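Sorbitol dehydrogenase (Gluconobacter oxydans, PDB 5ITG) probably oxidises D-sorbitol to L-sorbose with NADP as the electron acceptor, as a Rossmann-fold member of the mannitol dehydrogenase family. Local coordinates at residues Pro11-Ala16 against Ser93-Met98. Numbering follows the deposited sequence.
Sequences PANVQA and STVRVM
The side chain of Gln15 lies alongside that of Arg96, both pointing the same way, and its carbonyl OE1 sits over the centre of the guanidinium, 3.0 Å from Arg96 CZ. The two residues are paired in a short parallel beta bridge, by which the weakly bonded strand 14-15 attaches to strand 93-106 in the mixed sheet of the Rossmann domain. A parallel pairing lets one residue bond to both neighbours of its partner, and Gln15 does just this: its N donates to Val95 O at 3.0 Å, and its O accepts from Val97 N at 2.8 Å. Arg96 turns its own backbone the other way, bonding to Leu84 of strand 82-87, so that strand 93-106 is held on both sides. A type I turn from Pro11 to Val14, closed by the bond from Val14 N to Pro11 O, leads the chain into the bridge.

The side chains sort to two sides here. On the side of Val14 and Val95, which are buried, CG2 of Val14 meets Val95 CG1 at 3.5 Å, while CG1 of Val14, anti to the backbone N (chi1 -176°), reaches Val97 CG2 at 3.7 Å. Leu249 also packs on Val14, and Lys8 and Leu10 on Val97. Gln15 and Arg96 lie on the other face, the latter also touching Glu46 and Glu86. Here the amide and guanidinium planes are 39° apart, and Gln15 OE1 is near Arg96 NE, NH1 and NH2 at angles too poor for hydrogen bonds.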
loop_
_atom_site.group_PDB
_atom_site.type_symbol
_atom_site.label_atom_id
_atom_site.label_comp_id
_atom_site.label_asym_id
_atom_site.label_seq_id
_atom_site.Cartn_x
_atom_site.Cartn_y
_atom_site.Cartn_z
ATOM N N PRO A 11 -27.555 -13.757 -7.262
ATOM C CA PRO A 11 -28.655 -13.341 -6.388
ATOM C C PRO A 11 -28.848 -11.829 -6.460
ATOM O O PRO A 11 -27.916 -11.093 -6.780
ATOM C CB PRO A 11 -28.187 -13.800 -5.013
ATOM C CG PRO A 11 -27.435 -15.049 -5.333
ATOM C CD PRO A 11 -26.620 -14.638 -6.538
ATOM N N ALA A 12 -30.058 -11.375 -6.153
ATOM C CA ALA A 12 -30.397 -9.955 -6.198
ATOM C C ALA A 12 -29.418 -9.049 -5.449
ATOM O O ALA A 12 -29.276 -7.873 -5.781
ATOM C CB ALA A 12 -31.806 -9.750 -5.653
ATOM N N ASN A 13 -28.745 -9.599 -4.444
ATOM C CA ASN A 13 -27.799 -8.827 -3.638
ATOM C C ASN A 13 -26.408 -8.715 -4.261
ATOM O O ASN A 13 -25.613 -7.860 -3.870
ATOM C CB ASN A 13 -27.672 -9.458 -2.251
ATOM C CG ASN A 13 -26.992 -10.813 -2.294
ATOM O OD1 ASN A 13 -27.424 -11.715 -3.016
ATOM N ND2 ASN A 13 -25.918 -10.964 -1.521
ATOM N N VAL A 14 -26.115 -9.578 -5.227
ATOM C CA VAL A 14 -24.812 -9.577 -5.879
ATOM C C VAL A 14 -24.836 -8.826 -7.205
ATOM O O VAL A 14 -25.639 -9.132 -8.083
ATOM C CB VAL A 14 -24.332 -11.020 -6.136
ATOM C CG1 VAL A 14 -22.936 -11.008 -6.733
ATOM C CG2 VAL A 14 -24.353 -11.810 -4.840
ATOM N N GLN A 15 -23.957 -7.839 -7.348
ATOM C CA GLN A 15 -23.890 -7.068 -8.584
ATOM C C GLN A 15 -22.988 -7.780 -9.583
ATOM O O GLN A 15 -22.018 -8.430 -9.201
ATOM C CB GLN A 15 -23.346 -5.661 -8.317
ATOM C CG GLN A 15 -23.086 -4.857 -9.587
ATOM C CD GLN A 15 -22.540 -3.468 -9.309
ATOM O OE1 GLN A 15 -21.595 -3.301 -8.537
ATOM N NE2 GLN A 15 -23.126 -2.462 -9.950
ATOM N N ALA A 16 -23.311 -7.656 -10.866
ATOM C CA ALA A 16 -22.515 -8.283 -11.911
ATOM C C ALA A 16 -21.746 -7.206 -12.664
ATOM O O ALA A 16 -22.013 -6.015 -12.506
ATOM C CB ALA A 16 -23.420 -9.049 -12.867
ATOM N N SER A 93 -22.092 -4.282 4.099
ATOM C CA SER A 93 -21.226 -4.745 3.024
ATOM C C SER A 93 -22.030 -4.927 1.746
ATOM O O SER A 93 -23.256 -5.053 1.787
ATOM C CB SER A 93 -20.582 -6.085 3.398
ATOM O OG SER A 93 -19.791 -5.981 4.566
ATOM N N THR A 94 -21.334 -4.923 0.615
ATOM C CA THR A 94 -21.956 -5.135 -0.684
ATOM C C THR A 94 -21.019 -6.090 -1.410
ATOM O O THR A 94 -19.824 -6.132 -1.108
ATOM C CB THR A 94 -22.069 -3.838 -1.500
ATOM O OG1 THR A 94 -20.757 -3.361 -1.817
ATOM C CG2 THR A 94 -22.822 -2.771 -0.715
ATOM N N VAL A 95 -21.548 -6.869 -2.347
ATOM C CA VAL A 95 -20.712 -7.811 -3.083
ATOM C C VAL A 95 -20.965 -7.747 -4.582
ATOM O O VAL A 95 -22.095 -7.533 -5.031
ATOM C CB VAL A 95 -20.915 -9.266 -2.578
ATOM C CG1 VAL A 95 -22.344 -9.715 -2.814
ATOM C CG2 VAL A 95 -19.934 -10.196 -3.276
ATOM N N ARG A 96 -19.898 -7.919 -5.355
ATOM C CA ARG A 96 -19.995 -7.866 -6.806
ATOM C C ARG A 96 -19.052 -8.867 -7.459
ATOM O O ARG A 96 -18.031 -9.247 -6.881
ATOM C CB ARG A 96 -19.661 -6.454 -7.297
ATOM C CG ARG A 96 -18.232 -6.008 -6.987
ATOM C CD ARG A 96 -18.035 -4.549 -7.348
ATOM N NE ARG A 96 -18.386 -4.298 -8.741
ATOM C CZ ARG A 96 -18.637 -3.096 -9.248
ATOM N NH1 ARG A 96 -18.579 -2.020 -8.474
ATOM N NH2 ARG A 96 -18.947 -2.970 -10.531
ATOM N N VAL A 97 -19.412 -9.305 -8.661
ATOM C CA VAL A 97 -18.590 -10.243 -9.410
ATOM C C VAL A 97 -17.801 -9.400 -10.403
ATOM O O VAL A 97 -18.374 -8.717 -11.250
ATOM C CB VAL A 97 -19.462 -11.281 -10.158
ATOM C CG1 VAL A 97 -18.584 -12.225 -10.967
ATOM C CG2 VAL A 97 -20.288 -12.065 -9.157
HETATM N N MSE A 98 -16.482 -9.448 -10.274
HETATM C CA MSE A 98 -15.567 -8.680 -11.106
HETATM C C MSE A 98 -15.217 -9.378 -12.420
HETATM O O MSE A 98 -14.876 -10.556 -12.423
HETATM C CB MSE A 98 -14.283 -8.430 -10.317
HETATM C CG MSE A 98 -14.500 -7.770 -8.967
HETATM SE SE MSE A 98 -14.593 -5.861 -9.140
HETATM C CE MSE A 98 -12.716 -5.560 -9.497
#